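Local coordinates for protein homoserine kinase (PDB 3HUL) that probably catalyses the ATP-dependent phosphorylation of L-homoserine to O-phospho-L-homoserine, a late step in threonine biosynthesis, at residues 87-101 with 113-127. Residues are numbered along the deposited sequence; the frame is centred on the assembly and turned at random.
Sequences GSSSAAVVAGIELAN and KVRIAAEIEGHPDNV. With SO4 (sulfate ion), chain C.
Val94 and Ala117 are paired across two helices, 88-101 and 113-121, that cross steeply, their N-to-C directions 133° apart and their axes 9.9 Å from each other at closest approach. The small methyl of Ala117 sits between larger chains: Ile97 CD1 presses on Ala117 CB at 3.5 Å, and Val94 CG2 lies farther off. The same Ile97 CD1 touches Ile116 CG2, while the other branch of Ile97, CG2, rests on the aliphatic part of Lys113. Nearer the N-terminal end of helix 88-101, Val93 and Ile120 overlap side by side, pointing opposite ways, with Val93 CG1 and Ile120 CD1 3.8 Å apart.

The pair belongs to the N-terminal domain of the GHMP kinase fold, and residues 87-91 lie in the glycine- and serine-rich phosphate loop and helix start predicted to bind ATP. A sulfate occupies the head of this helix, accepting hydrogen bonds from Gly87 N at O1 (2.9 Å) and from Ser88 N at O4 (2.8 Å), with Gly85 N as a further donor. The ion, probably from the crystallisation liquor, may mark where a phosphate of ATP would sit, and the helix dipole would favour it.

Close by, Glu121, its chain bent at chi2 (-82°), brings OE1 to 3.2 Å from Ser90 CA and accepts a weak hydrogen bond from Ser89 OG. Asn126 lays its CB against Ser90 OG at 3.2 Å, while its ND2 is hydrogen-bonded to Thr10 OG1 on strand 3-12. At the far end, Lys113 extends fully beyond CG and comes in roughly perpendicular to the side chain of Glu98; NZ forms a salt bridge with OE1 of that residue (2.9 Å), approaching on the syn side but 31° out of the carboxylate plane.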
loop_
_atom_site.group_PDB
_atom_site.type_symbol
_atom_site.label_atom_id
_atom_site.label_comp_id
_atom_site.label_asym_id
_atom_site.label_seq_id
_atom_site.Cartn_x
_atom_site.Cartn_y
_atom_site.Cartn_z
ATOM N N GLY A 87 14.068 -3.872 23.719
ATOM C CA GLY A 87 14.153 -5.193 23.159
ATOM C C GLY A 87 15.545 -5.795 23.231
ATOM O O GLY A 87 15.975 -6.487 22.303
ATOM N N SER A 88 16.236 -5.532 24.342
ATOM C CA SER A 88 17.529 -6.131 24.639
ATOM C C SER A 88 17.368 -7.623 24.854
ATOM O O SER A 88 18.057 -8.458 24.245
ATOM C CB SER A 88 18.109 -5.511 25.925
ATOM O OG SER A 88 19.450 -5.935 26.108
ATOM N N SER A 89 16.446 -7.961 25.742
ATOM C CA SER A 89 16.149 -9.349 26.006
ATOM C C SER A 89 15.782 -10.083 24.708
ATOM O O SER A 89 16.260 -11.204 24.430
ATOM C CB SER A 89 15.026 -9.426 27.028
ATOM O OG SER A 89 14.466 -10.729 27.046
ATOM N N SER A 90 14.946 -9.456 23.895
ATOM C CA SER A 90 14.436 -10.152 22.716
ATOM C C SER A 90 15.524 -10.280 21.650
ATOM O O SER A 90 15.545 -11.251 20.908
ATOM C CB SER A 90 13.177 -9.461 22.167
ATOM O OG SER A 90 13.436 -8.807 20.915
ATOM N N ALA A 91 16.426 -9.305 21.581
ATOM C CA ALA A 91 17.558 -9.395 20.655
ATOM C C ALA A 91 18.494 -10.576 21.001
ATOM O O ALA A 91 19.014 -11.259 20.077
ATOM C CB ALA A 91 18.344 -8.090 20.596
ATOM N N ALA A 92 18.665 -10.831 22.308
ATOM C CA ALA A 92 19.514 -11.929 22.775
ATOM C C ALA A 92 18.902 -13.279 22.413
ATOM O O ALA A 92 19.611 -14.174 21.924
ATOM C CB ALA A 92 19.838 -11.805 24.314
ATOM N N VAL A 93 17.591 -13.419 22.597
ATOM C CA VAL A 93 16.882 -14.634 22.218
ATOM C C VAL A 93 17.008 -14.897 20.698
ATOM O O VAL A 93 17.396 -15.981 20.268
ATOM C CB VAL A 93 15.388 -14.573 22.619
ATOM C CG1 VAL A 93 14.610 -15.708 21.939
ATOM C CG2 VAL A 93 15.209 -14.598 24.172
ATOM N N VAL A 94 16.708 -13.884 19.897
ATOM C CA VAL A 94 16.898 -13.982 18.445
ATOM C C VAL A 94 18.352 -14.328 18.073
ATOM O O VAL A 94 18.583 -15.139 17.203
ATOM C CB VAL A 94 16.414 -12.683 17.741
ATOM C CG1 VAL A 94 16.809 -12.665 16.233
ATOM C CG2 VAL A 94 14.919 -12.517 17.962
ATOM N N ALA A 95 19.315 -13.715 18.737
ATOM C CA ALA A 95 20.726 -14.023 18.498
ATOM C C ALA A 95 21.083 -15.495 18.793
ATOM O O ALA A 95 21.854 -16.111 18.046
ATOM C CB ALA A 95 21.601 -13.089 19.302
ATOM N N GLY A 96 20.503 -16.054 19.857
ATOM C CA GLY A 96 20.695 -17.456 20.200
ATOM C C GLY A 96 20.085 -18.377 19.181
ATOM O O GLY A 96 20.646 -19.421 18.850
ATOM N N ILE A 97 18.924 -17.993 18.671
ATOM C CA ILE A 97 18.309 -18.734 17.589
ATOM C C ILE A 97 19.216 -18.749 16.346
ATOM O O ILE A 97 19.401 -19.796 15.716
ATOM C CB ILE A 97 16.938 -18.171 17.276
ATOM C CG1 ILE A 97 15.998 -18.444 18.459
ATOM C CG2 ILE A 97 16.363 -18.773 15.998
ATOM C CD1 ILE A 97 14.699 -17.592 18.422
ATOM N N GLU A 98 19.798 -17.597 16.015
ATOM C CA GLU A 98 20.656 -17.493 14.824
ATOM C C GLU A 98 21.935 -18.306 15.028
ATOM O O GLU A 98 22.421 -18.956 14.102
ATOM C CB GLU A 98 21.014 -16.037 14.546
ATOM C CG GLU A 98 19.823 -15.196 14.120
ATOM C CD GLU A 98 19.507 -15.345 12.649
ATOM O OE1 GLU A 98 19.486 -16.471 12.117
ATOM O OE2 GLU A 98 19.283 -14.311 12.006
ATOM N N LEU A 99 22.475 -18.259 16.246
ATOM C CA LEU A 99 23.635 -19.088 16.591
ATOM C C LEU A 99 23.374 -20.585 16.335
ATOM O O LEU A 99 24.121 -21.232 15.603
ATOM C CB LEU A 99 24.063 -18.837 18.038
ATOM C CG LEU A 99 25.387 -19.417 18.521
ATOM C CD1 LEU A 99 26.575 -18.691 17.909
ATOM C CD2 LEU A 99 25.428 -19.324 20.046
ATOM N N ALA A 100 22.290 -21.108 16.894
ATOM C CA ALA A 100 21.978 -22.517 16.777
ATOM C C ALA A 100 21.691 -22.887 15.331
ATOM O O ALA A 100 22.120 -23.953 14.834
ATOM C CB ALA A 100 20.778 -22.866 17.647
ATOM N N ASN A 101 20.910 -22.026 14.676
ATOM C CA ASN A 101 20.536 -22.244 13.307
ATOM C C ASN A 101 21.772 -22.314 12.430
ATOM O O ASN A 101 21.832 -23.118 11.496
ATOM C CB ASN A 101 19.613 -21.132 12.801
ATOM C CG ASN A 101 19.213 -21.338 11.355
ATOM O OD1 ASN A 101 18.502 -22.284 11.022
ATOM N ND2 ASN A 101 19.697 -20.464 10.484
ATOM N N LYS A 113 11.774 -18.994 12.786
ATOM C CA LYS A 113 12.538 -18.224 13.760
ATOM C C LYS A 113 11.654 -17.303 14.597
ATOM O O LYS A 113 11.891 -17.148 15.802
ATOM C CB LYS A 113 13.621 -17.408 13.080
ATOM C CG LYS A 113 14.744 -18.228 12.467
ATOM C CD LYS A 113 15.725 -17.308 11.718
ATOM C CE LYS A 113 16.598 -18.118 10.763
ATOM N NZ LYS A 113 17.546 -17.225 10.031
ATOM N N VAL A 114 10.667 -16.675 13.941
ATOM C CA VAL A 114 9.722 -15.799 14.622
ATOM C C VAL A 114 8.883 -16.666 15.523
ATOM O O VAL A 114 8.747 -16.357 16.717
ATOM C CB VAL A 114 8.797 -14.952 13.658
ATOM C CG1 VAL A 114 7.697 -14.250 14.443
ATOM C CG2 VAL A 114 9.612 -13.919 12.884
ATOM N N ARG A 115 8.322 -17.749 14.963
ATOM C CA ARG A 115 7.487 -18.629 15.778
ATOM C C ARG A 115 8.221 -19.031 17.046
ATOM O O ARG A 115 7.636 -19.014 18.137
ATOM C CB ARG A 115 7.010 -19.895 15.038
ATOM C CG ARG A 115 6.187 -20.790 15.998
ATOM C CD ARG A 115 6.174 -22.289 15.706
ATOM N NE ARG A 115 7.462 -22.947 15.448
ATOM C CZ ARG A 115 8.206 -23.594 16.352
ATOM N NH1 ARG A 115 7.862 -23.650 17.637
ATOM N NH2 ARG A 115 9.321 -24.187 15.963
ATOM N N ILE A 116 9.505 -19.364 16.897
ATOM C CA ILE A 116 10.302 -19.922 17.994
ATOM C C ILE A 116 10.615 -18.858 19.029
ATOM O O ILE A 116 10.510 -19.096 20.237
ATOM C CB ILE A 116 11.622 -20.564 17.476
ATOM C CG1 ILE A 116 11.321 -21.868 16.705
ATOM C CG2 ILE A 116 12.622 -20.779 18.620
ATOM C CD1 ILE A 116 12.466 -22.361 15.821
ATOM N N ALA A 117 10.990 -17.678 18.549
ATOM C CA ALA A 117 11.309 -16.567 19.446
ATOM C C ALA A 117 10.082 -16.090 20.223
ATOM O O ALA A 117 10.190 -15.712 21.398
ATOM C CB ALA A 117 11.963 -15.405 18.670
ATOM N N ALA A 118 8.926 -16.123 19.575
ATOM C CA ALA A 118 7.681 -15.646 20.196
ATOM C C ALA A 118 7.205 -16.619 21.288
ATOM O O ALA A 118 6.768 -16.199 22.363
ATOM C CB ALA A 118 6.585 -15.441 19.123
ATOM N N GLU A 119 7.332 -17.916 21.005
ATOM C CA GLU A 119 7.067 -18.980 21.988
ATOM C C GLU A 119 7.952 -18.815 23.230
ATOM O O GLU A 119 7.479 -18.962 24.354
ATOM C CB GLU A 119 7.288 -20.333 21.316
ATOM C CG GLU A 119 6.823 -21.561 22.077
ATOM C CD GLU A 119 6.962 -22.843 21.227
ATOM O OE1 GLU A 119 6.438 -22.882 20.073
ATOM O OE2 GLU A 119 7.604 -23.808 21.713
ATOM N N ILE A 120 9.228 -18.491 23.029
ATOM C CA ILE A 120 10.137 -18.247 24.152
ATOM C C ILE A 120 9.745 -17.004 24.935
ATOM O O ILE A 120 9.711 -17.026 26.176
ATOM C CB ILE A 120 11.612 -18.096 23.708
ATOM C CG1 ILE A 120 12.142 -19.428 23.153
ATOM C CG2 ILE A 120 12.470 -17.620 24.874
ATOM C CD1 ILE A 120 13.552 -19.318 22.551
ATOM N N GLU A 121 9.468 -15.910 24.222
ATOM C CA GLU A 121 9.198 -14.647 24.907
ATOM C C GLU A 121 7.769 -14.491 25.433
ATOM O O GLU A 121 7.538 -13.704 26.360
ATOM C CB GLU A 121 9.578 -13.463 24.027
ATOM C CG GLU A 121 11.091 -13.361 23.750
ATOM C CD GLU A 121 11.865 -12.688 24.875
ATOM O OE1 GLU A 121 12.250 -11.532 24.684
ATOM O OE2 GLU A 121 12.107 -13.308 25.944
ATOM N N GLY A 122 6.823 -15.235 24.851
ATOM C CA GLY A 122 5.428 -15.159 25.249
ATOM C C GLY A 122 4.626 -14.112 24.482
ATOM O O GLY A 122 3.410 -14.007 24.666
ATOM N N HIS A 123 5.310 -13.340 23.629
ATOM C CA HIS A 123 4.671 -12.336 22.749
ATOM C C HIS A 123 5.528 -12.065 21.498
ATOM O O HIS A 123 6.748 -12.217 21.533
ATOM C CB HIS A 123 4.385 -11.032 23.512
ATOM C CG HIS A 123 5.593 -10.422 24.150
ATOM N ND1 HIS A 123 6.150 -9.235 23.708
ATOM C CD2 HIS A 123 6.332 -10.808 25.216
ATOM C CE1 HIS A 123 7.197 -8.934 24.458
ATOM N NE2 HIS A 123 7.332 -9.876 25.379
ATOM N N PRO A 124 4.888 -11.648 20.393
ATOM C CA PRO A 124 5.619 -11.591 19.149
ATOM C C PRO A 124 6.205 -10.215 18.794
ATOM O O PRO A 124 6.950 -10.125 17.825
ATOM C CB PRO A 124 4.555 -11.998 18.124
ATOM C CG PRO A 124 3.241 -11.596 18.726
ATOM C CD PRO A 124 3.461 -11.318 20.195
ATOM N N ASP A 125 5.906 -9.175 19.572
ATOM C CA ASP A 125 6.067 -7.800 19.074
ATOM C C ASP A 125 7.442 -7.146 19.231
ATOM O O ASP A 125 7.693 -6.095 18.631
ATOM C CB ASP A 125 4.900 -6.885 19.491
ATOM C CG ASP A 125 4.633 -6.876 21.008
ATOM O OD1 ASP A 125 4.792 -7.913 21.694
ATOM O OD2 ASP A 125 4.225 -5.807 21.513
ATOM N N ASN A 126 8.334 -7.752 20.019
ATOM C CA ASN A 126 9.759 -7.454 19.876
ATOM C C ASN A 126 10.402 -8.362 18.842
ATOM O O ASN A 126 11.070 -7.860 17.936
ATOM C CB ASN A 126 10.531 -7.538 21.191
ATOM C CG ASN A 126 10.102 -6.478 22.188
ATOM O OD1 ASN A 126 9.317 -6.773 23.086
ATOM N ND2 ASN A 126 10.608 -5.235 22.033
ATOM N N VAL A 127 10.189 -9.681 18.981
ATOM C CA VAL A 127 10.923 -10.683 18.200
ATOM C C VAL A 127 10.632 -10.719 16.695
ATOM O O VAL A 127 11.532 -10.968 15.898
ATOM C CB VAL A 127 10.841 -12.136 18.818
ATOM C CG1 VAL A 127 11.516 -12.183 20.206
ATOM C CG2 VAL A 127 9.408 -12.678 18.865
HETATM S S SO4 C . 13.769 -4.969 27.246
HETATM O O1 SO4 C . 12.760 -4.743 26.194
HETATM O O2 SO4 C . 13.358 -4.126 28.358
HETATM O O3 SO4 C . 13.807 -6.371 27.688
HETATM O O4 SO4 C . 15.086 -4.616 26.774
#